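PDB 5LQ8: probable ABC transporter phosphite binding protein PhnD1 from Prochlorococcus marinus str. MIT 9301, which binds inorganic phosphite strongly and methylphosphonate and phosphate very weakly, probably as the solute-binding protein of an ABC transporter. Local coordinates for residues A[10-15]-A[41-46]; A[126-131]-A[201-206]; A[130-135]-A[261-266]. All blocks are in the same frame, centred on the assembly; numbering follows the deposited sequence. Where two conformers were deposited one is given.

Contact 1: residues A[10-15]-A[41-46]. With GB (methylphosphonic acid ester group), chain B.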
loop_
_atom_site.group_PDB
_atom_site.type_symbol
_atom_site.label_atom_id
_atom_site.label_comp_id
_atom_site.label_asym_id
_atom_site.label_seq_id
_atom_site.Cartn_x
_atom_site.Cartn_y
_atom_site.Cartn_z
ATOM N N ALA A 10 7.404 -5.300 -4.653
ATOM C CA ALA A 10 6.262 -4.499 -4.275
ATOM C C ALA A 10 5.283 -5.291 -3.419
ATOM O O ALA A 10 5.047 -6.507 -3.636
ATOM C CB ALA A 10 5.573 -3.963 -5.488
ATOM N N ILE A 11 4.690 -4.643 -2.434
ATOM C CA ILE A 11 3.602 -5.271 -1.713
ATOM C C ILE A 11 2.463 -5.566 -2.693
ATOM O O ILE A 11 2.165 -4.758 -3.570
ATOM C CB ILE A 11 3.082 -4.449 -0.519
ATOM C CG1 ILE A 11 2.730 -3.006 -0.919
ATOM C CG2 ILE A 11 4.119 -4.543 0.597
ATOM C CD1 ILE A 11 1.708 -2.454 -0.007
ATOM N N PRO A 12 1.840 -6.742 -2.561
ATOM C CA PRO A 12 0.767 -7.101 -3.508
ATOM C C PRO A 12 -0.586 -6.541 -3.056
ATOM O O PRO A 12 -1.468 -7.252 -2.551
ATOM C CB PRO A 12 0.802 -8.624 -3.482
ATOM C CG PRO A 12 1.242 -8.967 -2.116
ATOM C CD PRO A 12 2.277 -7.897 -1.757
ATOM N N ASP A 13 -0.720 -5.227 -3.232
ATOM C CA ASP A 13 -1.873 -4.477 -2.737
ATOM C C ASP A 13 -3.067 -4.411 -3.670
ATOM O O ASP A 13 -4.144 -3.896 -3.307
ATOM C CB ASP A 13 -1.403 -3.052 -2.373
ATOM C CG ASP A 13 -1.048 -2.175 -3.589
ATOM O OD1 ASP A 13 -0.638 -2.701 -4.629
ATOM O OD2 ASP A 13 -1.147 -0.946 -3.495
ATOM N N GLN A 14 -2.825 -4.897 -4.875
ATOM C CA GLN A 14 -3.762 -4.892 -5.986
ATOM C C GLN A 14 -3.604 -6.229 -6.706
ATOM O O GLN A 14 -2.665 -6.955 -6.457
ATOM C CB GLN A 14 -3.467 -3.716 -6.943
ATOM C CG GLN A 14 -3.900 -2.402 -6.348
ATOM C CD GLN A 14 -3.517 -1.268 -7.256
ATOM O OE1 GLN A 14 -2.408 -0.766 -7.174
ATOM N NE2 GLN A 14 -4.419 -0.864 -8.090
ATOM N N ASN A 15 -4.516 -6.534 -7.614
ATOM C CA ASN A 15 -4.405 -7.726 -8.441
ATOM C C ASN A 15 -3.096 -7.768 -9.211
ATOM O O ASN A 15 -2.533 -6.733 -9.595
ATOM C CB ASN A 15 -5.578 -7.829 -9.431
ATOM C CG ASN A 15 -6.895 -8.042 -8.759
ATOM O OD1 ASN A 15 -6.979 -8.671 -7.675
ATOM N ND2 ASN A 15 -7.960 -7.522 -9.393
ATOM N N ILE A 41 10.235 -8.875 -9.356
ATOM C CA ILE A 41 10.097 -10.209 -8.717
ATOM C C ILE A 41 8.845 -10.217 -7.843
ATOM O O ILE A 41 8.878 -9.722 -6.724
ATOM C CB ILE A 41 11.290 -10.608 -7.821
ATOM C CG1 ILE A 41 12.643 -10.449 -8.510
ATOM C CG2 ILE A 41 11.122 -12.059 -7.302
ATOM C CD1 ILE A 41 12.785 -11.204 -9.797
ATOM N N PRO A 42 7.728 -10.789 -8.314
ATOM C CA PRO A 42 6.504 -10.800 -7.534
ATOM C C PRO A 42 6.608 -11.651 -6.269
ATOM O O PRO A 42 7.447 -12.527 -6.185
ATOM C CB PRO A 42 5.448 -11.358 -8.525
ATOM C CG PRO A 42 6.057 -11.228 -9.862
ATOM C CD PRO A 42 7.514 -11.378 -9.654
ATOM N N VAL A 43 5.791 -11.314 -5.286
ATOM C CA VAL A 43 5.665 -12.068 -4.014
ATOM C C VAL A 43 4.213 -12.435 -3.749
ATOM O O VAL A 43 3.263 -11.823 -4.266
ATOM C CB VAL A 43 6.247 -11.295 -2.795
ATOM C CG1 VAL A 43 7.730 -11.054 -3.038
ATOM C CG2 VAL A 43 5.437 -9.993 -2.574
ATOM N N ILE A 44 4.018 -13.420 -2.892
ATOM C CA ILE A 44 2.636 -13.897 -2.621
ATOM C C ILE A 44 1.814 -13.052 -1.644
ATOM O O ILE A 44 0.582 -13.044 -1.698
ATOM C CB ILE A 44 2.600 -15.386 -2.157
ATOM C CG1 ILE A 44 3.314 -15.542 -0.823
ATOM C CG2 ILE A 44 3.124 -16.322 -3.252
ATOM C CD1 ILE A 44 3.007 -16.871 -0.170
ATOM N N ASN A 45 2.486 -12.344 -0.740
ATOM C CA ASN A 45 1.761 -11.559 0.269
ATOM C C ASN A 45 2.686 -10.462 0.849
ATOM O O ASN A 45 3.832 -10.337 0.423
ATOM C CB ASN A 45 1.164 -12.463 1.363
ATOM C CG ASN A 45 2.213 -13.244 2.123
ATOM O OD1 ASN A 45 3.322 -12.781 2.356
ATOM N ND2 ASN A 45 1.854 -14.440 2.532
ATOM N N TYR A 46 2.144 -9.634 1.738
ATOM C CA TYR A 46 2.922 -8.501 2.273
ATOM C C TYR A 46 4.114 -8.948 3.088
ATOM O O TYR A 46 5.183 -8.362 2.979
ATOM C CB TYR A 46 2.058 -7.586 3.147
ATOM C CG TYR A 46 1.128 -6.616 2.491
ATOM C CD1 TYR A 46 1.039 -5.290 2.929
ATOM C CD2 TYR A 46 0.285 -6.985 1.478
ATOM C CE1 TYR A 46 0.138 -4.403 2.353
ATOM C CE2 TYR A 46 -0.605 -6.083 0.916
ATOM C CZ TYR A 46 -0.694 -4.790 1.374
ATOM O OH TYR A 46 -1.586 -3.813 0.884
HETATM P P1 GB B . -0.925 -0.359 2.359
HETATM O O1 GB B . -0.008 -0.688 3.533
HETATM O O2 GB B . -1.780 0.895 2.643
HETATM C C1 GB B . 0.175 0.060 1.112
HETATM O O3 GB B . -1.766 -1.565 1.937
HETATM O O HOH W 1 7.317 -8.114 -5.140
#

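Contact 2: residues A[126-131]-A[201-206]. With GB (methylphosphonic acid ester group), chain B.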
loop_
_atom_site.group_PDB
_atom_site.type_symbol
_atom_site.label_atom_id
_atom_site.label_comp_id
_atom_site.label_asym_id
_atom_site.label_seq_id
_atom_site.Cartn_x
_atom_site.Cartn_y
_atom_site.Cartn_z
ATOM N N SER A 126 -1.422 -4.368 6.133
ATOM C CA SER A 126 -1.796 -3.156 5.344
ATOM C C SER A 126 -2.000 -1.974 6.242
ATOM O O SER A 126 -2.600 -2.081 7.295
ATOM C CB SER A 126 -3.078 -3.409 4.554
ATOM O OG SER A 126 -3.470 -2.221 3.875
ATOM N N THR A 127 -1.473 -0.835 5.797
ATOM C CA THR A 127 -1.639 0.441 6.483
ATOM C C THR A 127 -3.077 0.981 6.290
ATOM O O THR A 127 -3.822 1.230 7.236
ATOM C CB THR A 127 -0.647 1.471 5.923
ATOM O OG1 THR A 127 0.639 0.880 5.749
ATOM C CG2 THR A 127 -0.486 2.669 6.861
ATOM N N SER A 128 -3.433 1.113 5.024
ATOM C CA SER A 128 -4.724 1.662 4.602
ATOM C C SER A 128 -5.893 0.689 4.648
ATOM O O SER A 128 -7.038 1.110 4.708
ATOM C CB SER A 128 -4.633 2.315 3.213
ATOM O OG SER A 128 -4.418 1.334 2.196
ATOM N N GLY A 129 -5.591 -0.627 4.657
ATOM C CA GLY A 129 -6.614 -1.633 4.718
ATOM C C GLY A 129 -6.719 -2.393 6.047
ATOM O O GLY A 129 -7.635 -3.135 6.238
ATOM N N ARG A 130 -5.828 -2.110 6.989
ATOM C CA ARG A 130 -5.896 -2.750 8.316
ATOM C C ARG A 130 -5.466 -1.844 9.489
ATOM O O ARG A 130 -6.253 -1.637 10.394
ATOM C CB ARG A 130 -5.096 -4.036 8.332
ATOM C CG ARG A 130 -5.323 -4.898 9.579
ATOM C CD ARG A 130 -4.408 -4.515 10.760
ATOM N NE ARG A 130 -4.825 -5.228 11.978
ATOM C CZ ARG A 130 -4.545 -6.510 12.268
ATOM N NH1 ARG A 130 -3.788 -7.226 11.466
ATOM N NH2 ARG A 130 -5.035 -7.075 13.390
ATOM N N LEU A 131 -4.260 -1.328 9.443
ATOM C CA LEU A 131 -3.712 -0.692 10.628
ATOM C C LEU A 131 -4.532 0.537 10.974
ATOM O O LEU A 131 -4.995 0.701 12.130
ATOM C CB LEU A 131 -2.244 -0.293 10.407
ATOM C CG LEU A 131 -1.594 0.316 11.656
ATOM C CD1 LEU A 131 -1.308 -0.750 12.724
ATOM C CD2 LEU A 131 -0.303 1.023 11.309
ATOM N N PRO A 201 -9.434 10.234 8.586
ATOM C CA PRO A 201 -8.396 11.257 8.574
ATOM C C PRO A 201 -7.185 10.789 7.761
ATOM O O PRO A 201 -7.064 9.602 7.437
ATOM C CB PRO A 201 -7.997 11.382 10.054
ATOM C CG PRO A 201 -9.158 10.888 10.836
ATOM C CD PRO A 201 -9.837 9.858 9.956
ATOM N N GLU A 202 -6.301 11.738 7.476
ATOM C CA GLU A 202 -5.017 11.477 6.766
ATOM C C GLU A 202 -3.893 10.848 7.621
ATOM O O GLU A 202 -3.797 11.061 8.820
ATOM C CB GLU A 202 -4.461 12.761 6.160
ATOM C CG GLU A 202 -5.397 13.452 5.170
ATOM C CD GLU A 202 -5.116 14.941 4.953
ATOM O OE1 GLU A 202 -4.194 15.522 5.568
ATOM O OE2 GLU A 202 -5.838 15.557 4.141
ATOM N N TYR A 203 -3.024 10.093 6.941
ATOM C CA TYR A 203 -1.834 9.513 7.523
ATOM C C TYR A 203 -0.824 9.305 6.368
ATOM O O TYR A 203 -1.177 9.573 5.208
ATOM C CB TYR A 203 -2.211 8.195 8.245
ATOM C CG TYR A 203 -3.000 7.274 7.349
ATOM C CD1 TYR A 203 -2.349 6.434 6.474
ATOM C CD2 TYR A 203 -4.382 7.250 7.377
ATOM C CE1 TYR A 203 -3.049 5.637 5.624
ATOM C CE2 TYR A 203 -5.130 6.450 6.515
ATOM C CZ TYR A 203 -4.436 5.606 5.641
ATOM O OH TYR A 203 -5.131 4.771 4.777
ATOM N N VAL A 204 0.407 8.909 6.676
ATOM C CA VAL A 204 1.429 8.654 5.636
ATOM C C VAL A 204 1.338 7.194 5.195
ATOM O O VAL A 204 1.056 6.292 6.011
ATOM C CB VAL A 204 2.870 8.926 6.141
ATOM C CG1 VAL A 204 3.323 7.939 7.194
ATOM C CG2 VAL A 204 3.875 8.949 5.002
ATOM N N ASP A 205 1.659 6.931 3.943
ATOM C CA ASP A 205 1.603 5.523 3.479
ATOM C C ASP A 205 2.765 5.047 2.592
ATOM O O ASP A 205 3.892 4.746 3.084
ATOM C CB ASP A 205 0.210 5.231 2.884
ATOM C CG ASP A 205 -0.104 3.718 2.819
ATOM O OD1 ASP A 205 0.817 2.921 3.047
ATOM O OD2 ASP A 205 -1.265 3.346 2.554
ATOM N N TYR A 206 2.519 4.971 1.291
ATOM C CA TYR A 206 3.448 4.247 0.408
ATOM C C TYR A 206 4.812 4.931 0.293
ATOM O O TYR A 206 4.923 6.149 0.320
ATOM C CB TYR A 206 2.899 4.038 -0.980
ATOM C CG TYR A 206 1.704 3.126 -1.073
ATOM C CD1 TYR A 206 1.842 1.858 -1.616
ATOM C CD2 TYR A 206 0.422 3.548 -0.716
ATOM C CE1 TYR A 206 0.742 1.030 -1.732
ATOM C CE2 TYR A 206 -0.679 2.715 -0.838
ATOM C CZ TYR A 206 -0.510 1.456 -1.358
ATOM O OH TYR A 206 -1.560 0.581 -1.473
HETATM P P1 GB B . -0.925 -0.359 2.359
HETATM O O1 GB B . -0.008 -0.688 3.533
HETATM O O2 GB B . -1.780 0.895 2.643
HETATM C C1 GB B . 0.175 0.060 1.112
HETATM O O3 GB B . -1.766 -1.565 1.937
#

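Contact 3: residues A[130-135]-A[261-266]. With GB (methylphosphonic acid ester group), chain C.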
loop_
_atom_site.group_PDB
_atom_site.type_symbol
_atom_site.label_atom_id
_atom_site.label_comp_id
_atom_site.label_asym_id
_atom_site.label_seq_id
_atom_site.Cartn_x
_atom_site.Cartn_y
_atom_site.Cartn_z
ATOM N N ARG A 130 -5.828 -2.110 6.989
ATOM C CA ARG A 130 -5.896 -2.750 8.316
ATOM C C ARG A 130 -5.466 -1.844 9.489
ATOM O O ARG A 130 -6.253 -1.637 10.394
ATOM C CB ARG A 130 -5.096 -4.036 8.332
ATOM C CG ARG A 130 -5.323 -4.898 9.579
ATOM C CD ARG A 130 -4.408 -4.515 10.760
ATOM N NE ARG A 130 -4.825 -5.228 11.978
ATOM C CZ ARG A 130 -4.545 -6.510 12.268
ATOM N NH1 ARG A 130 -3.788 -7.226 11.466
ATOM N NH2 ARG A 130 -5.035 -7.075 13.390
ATOM N N LEU A 131 -4.260 -1.328 9.443
ATOM C CA LEU A 131 -3.712 -0.692 10.628
ATOM C C LEU A 131 -4.532 0.537 10.974
ATOM O O LEU A 131 -4.995 0.701 12.130
ATOM C CB LEU A 131 -2.244 -0.293 10.407
ATOM C CG LEU A 131 -1.594 0.316 11.656
ATOM C CD1 LEU A 131 -1.308 -0.750 12.724
ATOM C CD2 LEU A 131 -0.303 1.023 11.309
ATOM N N MET A 132 -4.625 1.440 10.006
ATOM C CA MET A 132 -5.317 2.679 10.248
ATOM C C MET A 132 -6.823 2.445 10.469
ATOM O O MET A 132 -7.363 2.949 11.416
ATOM C CB MET A 132 -4.978 3.742 9.191
ATOM C CG MET A 132 -3.512 4.177 9.221
ATOM S SD MET A 132 -2.852 4.601 10.858
ATOM C CE MET A 132 -3.839 6.072 11.134
ATOM N N PRO A 133 -7.485 1.617 9.631
ATOM C CA PRO A 133 -8.876 1.271 9.946
ATOM C C PRO A 133 -9.135 0.741 11.349
ATOM O O PRO A 133 -10.084 1.201 12.029
ATOM C CB PRO A 133 -9.218 0.245 8.861
ATOM C CG PRO A 133 -8.419 0.749 7.683
ATOM C CD PRO A 133 -7.097 1.127 8.296
ATOM N N GLU A 134 -8.272 -0.166 11.801
ATOM C CA GLU A 134 -8.409 -0.746 13.171
ATOM C C GLU A 134 -8.182 0.347 14.251
ATOM O O GLU A 134 -8.907 0.406 15.249
ATOM C CB GLU A 134 -7.507 -1.942 13.364
ATOM C CG GLU A 134 -7.721 -2.594 14.732
ATOM C CD GLU A 134 -7.121 -3.969 14.951
ATOM O OE1 GLU A 134 -6.325 -4.428 14.137
ATOM O OE2 GLU A 134 -7.444 -4.556 16.003
ATOM N N TYR A 135 -7.225 1.227 13.993
ATOM C CA TYR A 135 -6.916 2.342 14.901
ATOM C C TYR A 135 -8.137 3.199 15.095
ATOM O O TYR A 135 -8.505 3.535 16.212
ATOM C CB TYR A 135 -5.741 3.173 14.381
ATOM C CG TYR A 135 -5.428 4.409 15.169
ATOM C CD1 TYR A 135 -4.736 4.300 16.389
ATOM C CD2 TYR A 135 -5.720 5.672 14.677
ATOM C CE1 TYR A 135 -4.393 5.437 17.091
ATOM C CE2 TYR A 135 -5.376 6.802 15.388
ATOM C CZ TYR A 135 -4.699 6.657 16.590
ATOM O OH TYR A 135 -4.337 7.755 17.315
ATOM N N LYS A 261 7.026 7.903 11.899
ATOM C CA LYS A 261 7.002 7.736 13.373
ATOM C C LYS A 261 5.604 7.392 13.897
ATOM O O LYS A 261 5.438 6.523 14.737
ATOM C CB LYS A 261 7.470 9.054 14.032
ATOM C CG LYS A 261 7.518 9.091 15.553
ATOM C CD LYS A 261 7.758 10.558 15.996
ATOM C CE LYS A 261 7.792 10.755 17.509
ATOM N NZ LYS A 261 6.452 10.778 18.128
ATOM N N ASN A 262 4.587 8.077 13.366
ATOM C CA ASN A 262 3.177 7.829 13.770
ATOM C C ASN A 262 2.691 6.427 13.363
ATOM O O ASN A 262 2.065 5.741 14.132
ATOM C CB ASN A 262 2.280 8.904 13.152
ATOM C CG ASN A 262 0.853 8.761 13.520
ATOM O OD1 ASN A 262 0.453 8.913 14.694
ATOM N ND2 ASN A 262 0.045 8.434 12.524
ATOM N N ILE A 263 3.055 6.000 12.164
ATOM C CA ILE A 263 2.724 4.637 11.747
ATOM C C ILE A 263 3.403 3.614 12.662
ATOM O O ILE A 263 2.749 2.661 13.089
ATOM C CB ILE A 263 3.093 4.406 10.257
ATOM C CG1 ILE A 263 2.249 5.290 9.332
ATOM C CG2 ILE A 263 2.963 2.923 9.873
ATOM C CD1 ILE A 263 0.769 5.197 9.422
ATOM N N GLU A 264 4.682 3.849 12.969
ATOM C CA GLU A 264 5.432 2.922 13.828
ATOM C C GLU A 264 4.760 2.868 15.176
ATOM O O GLU A 264 4.539 1.798 15.702
ATOM C CB GLU A 264 6.910 3.293 13.960
ATOM C CG GLU A 264 7.715 2.254 14.739
ATOM C CD GLU A 264 9.199 2.421 14.680
ATOM O OE1 GLU A 264 9.703 3.417 14.099
ATOM O OE2 GLU A 264 9.838 1.509 15.258
ATOM N N GLU A 265 4.433 4.023 15.726
ATOM C CA GLU A 265 3.776 4.061 17.088
ATOM C C GLU A 265 2.395 3.389 17.150
ATOM O O GLU A 265 2.067 2.670 18.071
ATOM C CB GLU A 265 3.641 5.521 17.533
ATOM C CG GLU A 265 5.041 6.106 17.810
ATOM C CD GLU A 265 5.028 7.601 18.046
ATOM O OE1 GLU A 265 3.976 8.229 17.821
ATOM O OE2 GLU A 265 6.060 8.140 18.487
ATOM N N ILE A 266 1.598 3.609 16.121
ATOM C CA ILE A 266 0.322 2.913 15.996
ATOM C C ILE A 266 0.522 1.421 15.819
ATOM O O ILE A 266 -0.141 0.635 16.459
ATOM C CB ILE A 266 -0.533 3.539 14.871
ATOM C CG1 ILE A 266 -0.924 4.997 15.256
ATOM C CG2 ILE A 266 -1.811 2.734 14.663
ATOM C CD1 ILE A 266 -1.529 5.769 14.107
HETATM P P1 GB C . -3.853 7.518 20.981
HETATM O O1 GB C . -2.689 7.537 21.925
HETATM O O2 GB C . -4.362 6.115 20.712
HETATM C C1 GB C . -5.100 8.467 21.919
HETATM O O3 GB C . -3.547 8.241 19.693
HETATM O O HOH W 2 -2.416 9.432 15.570
#

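Contact 1: residues A[10-15]-A[41-46]
I11 and Y46 bring the two loops together, their CA atoms 5.2 Å apart, where strands 5-10 and 37-40 each run out toward a helix. P12 is the centre of an inverse gamma turn, with a weak backbone bond from D13 N to I11 O. I11 lies over one face of the Y46 ring. Its CB sits 4.0 Å from the ring centroid and 5° off the normal, a CH-pi contact. CG1 lies between the backbone N and the carbonyl carbon (chi1 52°), which sends CD1 toward the hydroxyl end of the ring, 3.4 Å from Y46 CE1. CD1 also touches C1 of the bound methylphosphonate. P12 packs its CD against Y46 CD2 and V43 CG2, both at 3.9 Å. A water accepts from A10 N and donates to I41 O, linking the end of strand 5-10 to I41, just after strand 37-40. D13 CB lies near the Y46 hydroxyl, while D13 OD2 is bonded to Y206. The Y46 hydroxyl donates a very short bond of 2.5 Å to ligand O3. The contact thus sets an apolar wall beside the ligand methyl and one aimed phenol donor, consistent with a pocket for a small phosphorus oxyanion.

Contact 2: residues A[126-131]-A[201-206]
This contact is the anion-binding end of the ligand pocket, at the N terminus of helix 127-139. The methylphosphonate oxygens are held by backbone and hydroxyl donors. T127 N meets O1 at 2.7 Å and almost straight, at 173°, and T127 OG1 donates to the same oxygen. S128 N and S128 OG both donate to O2, the hydroxyl at 2.7 Å. S128 OG stands between its own backbone N and carbonyl carbon (chi1 69°), which brings hydroxyl and amide to one ligand oxygen. S126 OG gives its proton to O3 and accepts from G129 N, so the N-cap residue serves helix and ligand together. The helix end would probably favour a negative charge here.

From the other segment, D205 OD2 lies 2.5 Å from O2, so an acid group probably holds a proton and donates it. D205 and T127 run past each other in opposite directions, with T127 OG1 3.4 Å from D205 OD1. T127 OG1 is also bonded to L66 N. D205 OD1 is bonded to G65 N, which probably holds the carboxylate in this turn. Y203 brings CE1 near T127 CG2 and its hydroxyl 3.0 Å from S128 CB; that hydroxyl is bonded to S92. The Y206 hydroxyl is bonded to D13, and its ring packs with W62 and F90. With an alanine here, D13 OD2 would probably lose this partner and W62 and F90 the ring they pack on.

H158 of helix 158-167 and Y46 add further bonds to the ligand. T127 and V204 rest on I263 of helix 261-269. The loop 201-206 passes from strand 194-199 of one sheet to strand 207-210 of the other, so the contact lies where the two sheets' lobes meet.

Contact 3: residues A[130-135]-A[261-266]
I266 and Y135 cross at about a right angle, with the isoleucine over one face of the ring. I266 CD1 stands 4.0 Å from the ring centroid and only 3° off the normal, a CH-pi contact. The ring leaves its helix with CG anti to the backbone N (chi1 175°), which carries it out toward the other helix. I266 CG2 touches the same ring toward its CB end, 3.7 Å from Y135 CD1.

M132 also crosses I266 at about a right angle. Its chain bends at chi2 and chi3 and turns SD between two isoleucines, 3.7 Å from I266 CD1 and 3.9 Å from I263 CD1. L131 crosses both isoleucines at a slant and meets their CG2 branches. Its CG touches I266 CG2, and its CD2 lies 4.0 Å from I263 CG2. I266 thus packs against L131, M132 and Y135, and the interface between the helices is apolar.

Polar links lie at its border. The Y135 hydroxyl donates at 2.6 Å to O3 of a second methylphosphonate, which lies at the ring edge and also binds K269. A water donates to both Y135 OH and N262 OD1.

The axes of the segments 130-135 and 261-266 cross at 68°, 10.8 Å apart at closest. Helix 127-139 kinks at P133, which packs on F121 of strand 119-121 and F94 of strand 92-97. Helix 261-269 turns E264 toward helix 65-74, so it bridges that helix and helix 127-139.

Overall arrangement
From the N terminus, contact 1 closes first. It joins the loops after strands 5-10 and 37-40, neighbours in the six-stranded sheet. Contacts 2 and 3 both start from helix 127-139, sharing R130 and L131. Contact 2 closes at 201-206 and contact 3 later, at 261-266, so the two loops overlap. Contacts 1 and 2 meet round one methylphosphonate, from loops of the six-stranded sheet and from the helix of the other lobe. D13 to Y206 joins them directly. Contact 3 lies on the opposite side of the chain's centre from contact 1. It ties the C-terminal helix to helix 127-139, beside a second methylphosphonate.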